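Local coordinates for protein cytochrome B5 (Hadesarchaea archaeon YNP_N21, PDB 6NZX) that binds a b-type heme and, as a cytochrome b5 domain protein, probably carries electrons, at residues 34-37 / 38-41; 55-59 / 60-64. All coordinates share one frame; numbering follows the deposited sequence.

In the fold
Contacts 1 and 2 lie on two loops of the cytochrome b5 fold and both touch the same heme. Their centres are about 17 Å apart, and their nearest atoms stay about 7 Å from each other. Contact 1 follows strand 28-31 and is partly buried. It meets the porphyrin on the His43 side of the iron and reaches one propionate. Contact 2 lies between strands 47-48 and 72-76, nearer the surface, and supplies the second axial ligand, His62. Each segment pair is closed by a backbone turn. Contact 1 adds polar grips and a tryptophan; contact 2 adds metal coordination and apolar side chains against the heme.

Contact 1 (34-37 / 38-41); sequences GSFH and WKGG. With HEM (protoporphyrin IX containing Fe), chain B.
Ser35 and Trp38 close a beta turn in the loop that leads from strand 28-31 into strand 42-43 of the cytochrome b5 fold. The turn forms one wall of the heme pocket. Trp38 N donates to Ser35 O at 2.8 Å. Trp38 O in turn accepts from Gly41 N, so a second turn follows directly. The positive phi of Gly40 suits it.

The Trp38 indole presents its edge to the heme, on the side of the iron away from His62. Its CZ2 lies 3.6 Å from HEM C4C. CG stands anti to the carbonyl carbon (chi1 -73°), which swings the ring back beside its own turn. His37 O sits over one indole face, and Ser35 OG meets the edge 3.6 Å from CD1. Trp38 also stacks on the axial ligand His43. An alanine here would probably leave a gap against the porphyrin and deprive the His43 ring of its stacking partner. His37 O accepts a bond from His43 ND1, which helps fix the rotation of that ligand.

The His37 imidazole lies beside the porphyrin rim, with HEM CHA 4.1 Å above one face. Its ND1 is hydrogen-bonded to His44 NE2. The Lys39 chain, bent at each torsion beyond CB, folds back along the turn, bringing CG 3.5 Å from Ser35 O. Its CD packs at the same distance from Gly34 N. The Phe36 side chain crosses Lys39 at about a right angle.

Lys69 NZ is also hydrogen-bonded to the heme. Ser35 holds a propionate: with OG anti to the backbone N (chi1 172°), the hydroxyl donates to HEM O1D at 2.9 Å and takes a weak bond from His37 N at 3.3 Å.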
loop_
_atom_site.group_PDB
_atom_site.type_symbol
_atom_site.label_atom_id
_atom_site.label_comp_id
_atom_site.label_asym_id
_atom_site.label_seq_id
_atom_site.Cartn_x
_atom_site.Cartn_y
_atom_site.Cartn_z
ATOM N N GLY A 34 8.863 0.532 5.911
ATOM C CA GLY A 34 10.297 0.255 5.802
ATOM C C GLY A 34 10.862 0.615 4.438
ATOM O O GLY A 34 12.030 0.929 4.358
ATOM N N SER A 35 10.041 0.539 3.376
ATOM C CA SER A 35 10.349 1.161 2.088
ATOM C C SER A 35 10.419 2.683 2.270
ATOM O O SER A 35 9.405 3.327 2.558
ATOM C CB SER A 35 9.327 0.802 1.039
ATOM O OG SER A 35 9.522 1.542 -0.159
ATOM N N PHE A 36 11.603 3.262 2.058
ATOM C CA PHE A 36 11.764 4.707 2.153
ATOM C C PHE A 36 10.911 5.426 1.094
ATOM O O PHE A 36 10.605 6.600 1.248
ATOM C CB PHE A 36 13.229 5.139 2.065
ATOM C CG PHE A 36 13.394 6.537 2.601
ATOM C CD1 PHE A 36 13.405 6.768 3.971
ATOM C CD2 PHE A 36 13.421 7.627 1.743
ATOM C CE1 PHE A 36 13.504 8.058 4.470
ATOM C CE2 PHE A 36 13.504 8.918 2.243
ATOM C CZ PHE A 36 13.550 9.129 3.605
ATOM N N HIS A 37 10.486 4.704 0.052
ATOM C CA HIS A 37 9.548 5.235 -0.942
ATOM C C HIS A 37 8.163 5.492 -0.339
ATOM O O HIS A 37 7.387 6.238 -0.906
ATOM C CB HIS A 37 9.457 4.284 -2.143
ATOM C CG HIS A 37 10.762 4.165 -2.857
ATOM N ND1 HIS A 37 11.074 4.938 -3.962
ATOM C CD2 HIS A 37 11.859 3.421 -2.589
ATOM C CE1 HIS A 37 12.298 4.659 -4.356
ATOM N NE2 HIS A 37 12.795 3.716 -3.546
ATOM N N TRP A 38 7.851 4.842 0.786
ATOM C CA TRP A 38 6.519 4.915 1.378
ATOM C C TRP A 38 6.523 5.453 2.811
ATOM O O TRP A 38 5.456 5.505 3.415
ATOM C CB TRP A 38 5.870 3.533 1.350
ATOM C CG TRP A 38 5.445 3.135 -0.020
ATOM C CD1 TRP A 38 6.154 2.408 -0.925
ATOM C CD2 TRP A 38 4.215 3.498 -0.658
ATOM N NE1 TRP A 38 5.428 2.248 -2.068
ATOM C CE2 TRP A 38 4.240 2.916 -1.940
ATOM C CE3 TRP A 38 3.086 4.223 -0.258
ATOM C CZ2 TRP A 38 3.181 3.049 -2.827
ATOM C CZ3 TRP A 38 2.044 4.363 -1.145
ATOM C CH2 TRP A 38 2.099 3.788 -2.415
ATOM N N LYS A 39 7.675 5.855 3.358
ATOM C CA LYS A 39 7.698 6.359 4.747
ATOM C C LYS A 39 6.898 7.668 4.798
ATOM O O LYS A 39 6.846 8.405 3.826
ATOM C CB LYS A 39 9.136 6.501 5.258
ATOM C CG LYS A 39 9.886 5.188 5.511
ATOM C CD LYS A 39 9.080 4.065 6.163
ATOM C CE LYS A 39 8.465 4.407 7.511
ATOM N NZ LYS A 39 9.373 4.100 8.646
ATOM N N GLY A 40 6.205 7.898 5.918
ATOM C CA GLY A 40 5.233 8.985 6.039
ATOM C C GLY A 40 3.921 8.646 5.338
ATOM O O GLY A 40 2.940 9.383 5.453
ATOM N N GLY A 41 3.905 7.533 4.592
ATOM C CA GLY A 41 2.714 7.072 3.865
ATOM C C GLY A 41 2.440 7.852 2.587
ATOM O O GLY A 41 1.331 7.799 2.054
HETATM C CHA HEM B . 9.111 2.180 -6.309
HETATM C CHB HEM B . 7.443 6.285 -8.491
HETATM C CHC HEM B . 2.867 4.627 -7.964
HETATM C CHD HEM B . 4.550 0.763 -5.525
HETATM C C1A HEM B . 9.047 3.454 -7.019
HETATM C C2A HEM B . 10.293 4.151 -7.373
HETATM C C3A HEM B . 9.761 5.374 -8.028
HETATM C C4A HEM B . 8.366 5.240 -7.975
HETATM C CMA HEM B . 10.601 6.490 -8.604
HETATM C CAA HEM B . 11.715 3.671 -7.129
HETATM C CBA HEM B . 12.118 2.618 -8.189
HETATM C CGA HEM B . 12.700 1.320 -7.612
HETATM O O1A HEM B . 12.468 0.240 -8.212
HETATM O O2A HEM B . 13.407 1.335 -6.570
HETATM C C1B HEM B . 5.970 6.250 -8.519
HETATM C C2B HEM B . 5.194 7.263 -9.095
HETATM C C3B HEM B . 3.802 6.780 -8.962
HETATM C C4B HEM B . 4.008 5.483 -8.308
HETATM C CMB HEM B . 5.616 8.572 -9.718
HETATM C CAB HEM B . 2.443 7.398 -9.287
HETATM C CBB HEM B . 2.139 7.482 -10.775
HETATM C C1C HEM B . 2.895 3.354 -7.266
HETATM C C2C HEM B . 1.712 2.710 -6.964
HETATM C C3C HEM B . 2.180 1.541 -6.185
HETATM C C4C HEM B . 3.640 1.696 -6.183
HETATM C CMC HEM B . 0.349 3.194 -7.358
HETATM C CAC HEM B . 1.460 0.375 -5.597
HETATM C CBC HEM B . 0.204 0.093 -5.872
HETATM C C1D HEM B . 6.013 0.812 -5.497
HETATM C C2D HEM B . 6.757 -0.174 -4.855
HETATM C C3D HEM B . 8.142 0.224 -5.095
HETATM C C4D HEM B . 7.977 1.403 -5.830
HETATM C CMD HEM B . 6.265 -1.392 -4.123
HETATM C CAD HEM B . 9.415 -0.471 -4.628
HETATM C CBD HEM B . 9.763 0.092 -3.243
HETATM C CGD HEM B . 11.078 -0.418 -2.701
HETATM O O1D HEM B . 11.476 -0.012 -1.587
HETATM O O2D HEM B . 11.748 -1.235 -3.367
HETATM N NA HEM B . 7.933 4.116 -7.354
HETATM N NB HEM B . 5.281 5.182 -8.057
HETATM N NC HEM B . 4.021 2.813 -6.820
HETATM N ND HEM B . 6.716 1.778 -6.092
HETATM FE FE HEM B . 5.975 3.464 -7.096
#

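Contact 2 (55-59 / 60-64); sequences ESIGR and APHTA. With HEM (protoporphyrin IX containing Fe), chain B.
His62, packed against Ala60 and Ile57, is an axial ligand of the heme in this cytochrome b5 domain. Its NE2 coordinates the iron at 1.9 Å, and His43 NE2 binds from the opposite side, giving the bis-histidine iron of the family.

Two hydrogen bonds order the loop. Ala60 N donates to Ile57 O at 3.0 Å and closes a beta turn that starts at the last residue of the 3-10 segment 55-57. His62 ND1 donates to Thr63 O at 2.9 Å. That oxygen lies 18° out of the ring plane. The bond ties down the far side of the imidazole and limits its rotation about the iron bond.

Apolar contacts complete the grip. Ala60 CB sits 3.8 Å above the centre of one His62 face. With CG1 anti to the backbone N (chi1 -161°), Ile57 reaches out so that CD1 comes 3.5 Å from His62 CE1. The two side chains cross nearly at right angles. On the porphyrin, Pro61 CD packs 3.5 Å from HEM C2B. Ser56 CB touches the methyl CMC at the same distance. The backbone at Arg59 and Ala60 covers vinyl carbon CBB.

The loop lies between strands 47-48 and 72-76, and Ile57 and Ala64 both rest on Tyr25 of strand 22-25, an outermost strand of the four-stranded sheet.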
loop_
_atom_site.group_PDB
_atom_site.type_symbol
_atom_site.label_atom_id
_atom_site.label_comp_id
_atom_site.label_asym_id
_atom_site.label_seq_id
_atom_site.Cartn_x
_atom_site.Cartn_y
_atom_site.Cartn_z
ATOM N N GLU A 55 -5.575 1.028 -9.968
ATOM C CA GLU A 55 -5.684 1.890 -11.134
ATOM C C GLU A 55 -4.460 2.799 -11.261
ATOM O O GLU A 55 -4.012 3.029 -12.371
ATOM C CB GLU A 55 -6.938 2.762 -11.081
ATOM C CG GLU A 55 -8.144 2.117 -11.739
ATOM C CD GLU A 55 -8.996 3.071 -12.560
ATOM O OE1 GLU A 55 -8.520 3.541 -13.627
ATOM O OE2 GLU A 55 -10.131 3.360 -12.118
ATOM N N SER A 56 -3.929 3.272 -10.128
ATOM C CA SER A 56 -2.853 4.279 -10.057
ATOM C C SER A 56 -1.546 3.812 -10.714
ATOM O O SER A 56 -0.678 4.633 -10.969
ATOM C CB SER A 56 -2.589 4.678 -8.613
ATOM O OG SER A 56 -3.751 5.247 -8.018
ATOM N N ILE A 57 -1.371 2.505 -10.933
ATOM C CA ILE A 57 -0.058 1.957 -11.340
ATOM C C ILE A 57 0.239 2.349 -12.799
ATOM O O ILE A 57 1.409 2.438 -13.193
ATOM C CB ILE A 57 -0.008 0.428 -11.128
ATOM C CG1 ILE A 57 1.429 -0.110 -11.088
ATOM C CG2 ILE A 57 -0.853 -0.295 -12.170
ATOM C CD1 ILE A 57 2.230 0.316 -9.866
ATOM N N GLY A 58 -0.826 2.589 -13.579
ATOM C CA GLY A 58 -0.764 2.897 -15.006
ATOM C C GLY A 58 0.129 4.091 -15.318
ATOM O O GLY A 58 0.798 4.107 -16.352
ATOM N N ARG A 59 0.133 5.079 -14.412
ATOM C CA ARG A 59 0.868 6.324 -14.561
ATOM C C ARG A 59 2.266 6.226 -13.917
ATOM O O ARG A 59 3.106 7.076 -14.172
ATOM C CB ARG A 59 0.028 7.461 -13.967
ATOM C CG ARG A 59 -1.345 7.615 -14.615
ATOM C CD ARG A 59 -2.413 8.220 -13.714
ATOM N NE ARG A 59 -3.433 8.905 -14.502
ATOM C CZ ARG A 59 -3.462 10.217 -14.745
ATOM N NH1 ARG A 59 -2.787 11.058 -13.980
ATOM N NH2 ARG A 59 -4.167 10.685 -15.759
ATOM N N ALA A 60 2.522 5.193 -13.098
ATOM C CA ALA A 60 3.820 5.015 -12.419
ATOM C C ALA A 60 4.920 4.783 -13.451
ATOM O O ALA A 60 4.637 4.220 -14.502
ATOM C CB ALA A 60 3.754 3.850 -11.458
ATOM N N PRO A 61 6.199 5.118 -13.143
ATOM C CA PRO A 61 7.341 4.793 -14.008
ATOM C C PRO A 61 7.856 3.359 -13.815
ATOM O O PRO A 61 9.038 3.074 -14.007
ATOM C CB PRO A 61 8.417 5.780 -13.523
ATOM C CG PRO A 61 8.152 5.867 -12.030
ATOM C CD PRO A 61 6.635 5.800 -11.913
ATOM N N HIS A 62 6.955 2.470 -13.398
ATOM C CA HIS A 62 7.273 1.113 -13.018
ATOM C C HIS A 62 5.977 0.304 -13.075
ATOM O O HIS A 62 4.911 0.869 -13.359
ATOM C CB HIS A 62 7.943 1.085 -11.632
ATOM C CG HIS A 62 7.067 1.487 -10.488
ATOM N ND1 HIS A 62 6.024 0.697 -10.035
ATOM C CD2 HIS A 62 7.105 2.567 -9.669
ATOM C CE1 HIS A 62 5.454 1.284 -8.993
ATOM N NE2 HIS A 62 6.111 2.427 -8.725
ATOM N N THR A 63 6.075 -1.003 -12.815
ATOM C CA THR A 63 4.882 -1.875 -12.742
ATOM C C THR A 63 4.783 -2.463 -11.325
ATOM O O THR A 63 5.618 -2.180 -10.442
ATOM C CB THR A 63 4.876 -2.897 -13.894
ATOM O OG1 THR A 63 6.041 -3.719 -13.825
ATOM C CG2 THR A 63 4.807 -2.232 -15.251
ATOM N N ALA A 64 3.740 -3.268 -11.106
ATOM C CA ALA A 64 3.377 -3.787 -9.792
ATOM C C ALA A 64 4.351 -4.868 -9.312
ATOM O O ALA A 64 4.281 -5.258 -8.152
ATOM C CB ALA A 64 1.967 -4.311 -9.839
HETATM C CHA HEM B . 9.111 2.180 -6.309
HETATM C CHB HEM B . 7.443 6.285 -8.491
HETATM C CHC HEM B . 2.867 4.627 -7.964
HETATM C CHD HEM B . 4.550 0.763 -5.525
HETATM C C1A HEM B . 9.047 3.454 -7.019
HETATM C C2A HEM B . 10.293 4.151 -7.373
HETATM C C3A HEM B . 9.761 5.374 -8.028
HETATM C C4A HEM B . 8.366 5.240 -7.975
HETATM C CMA HEM B . 10.601 6.490 -8.604
HETATM C CAA HEM B . 11.715 3.671 -7.129
HETATM C CBA HEM B . 12.118 2.618 -8.189
HETATM C CGA HEM B . 12.700 1.320 -7.612
HETATM O O1A HEM B . 12.468 0.240 -8.212
HETATM O O2A HEM B . 13.407 1.335 -6.570
HETATM C C1B HEM B . 5.970 6.250 -8.519
HETATM C C2B HEM B . 5.194 7.263 -9.095
HETATM C C3B HEM B . 3.802 6.780 -8.962
HETATM C C4B HEM B . 4.008 5.483 -8.308
HETATM C CMB HEM B . 5.616 8.572 -9.718
HETATM C CAB HEM B . 2.443 7.398 -9.287
HETATM C CBB HEM B . 2.139 7.482 -10.775
HETATM C C1C HEM B . 2.895 3.354 -7.266
HETATM C C2C HEM B . 1.712 2.710 -6.964
HETATM C C3C HEM B . 2.180 1.541 -6.185
HETATM C C4C HEM B . 3.640 1.696 -6.183
HETATM C CMC HEM B . 0.349 3.194 -7.358
HETATM C CAC HEM B . 1.460 0.375 -5.597
HETATM C CBC HEM B . 0.204 0.093 -5.872
HETATM C C1D HEM B . 6.013 0.812 -5.497
HETATM C C2D HEM B . 6.757 -0.174 -4.855
HETATM C C3D HEM B . 8.142 0.224 -5.095
HETATM C C4D HEM B . 7.977 1.403 -5.830
HETATM C CMD HEM B . 6.265 -1.392 -4.123
HETATM C CAD HEM B . 9.415 -0.471 -4.628
HETATM C CBD HEM B . 9.763 0.092 -3.243
HETATM C CGD HEM B . 11.078 -0.418 -2.701
HETATM O O1D HEM B . 11.476 -0.012 -1.587
HETATM O O2D HEM B . 11.748 -1.235 -3.367
HETATM N NA HEM B . 7.933 4.116 -7.354
HETATM N NB HEM B . 5.281 5.182 -8.057
HETATM N NC HEM B . 4.021 2.813 -6.820
HETATM N ND HEM B . 6.716 1.778 -6.092
HETATM FE FE HEM B . 5.975 3.464 -7.096
#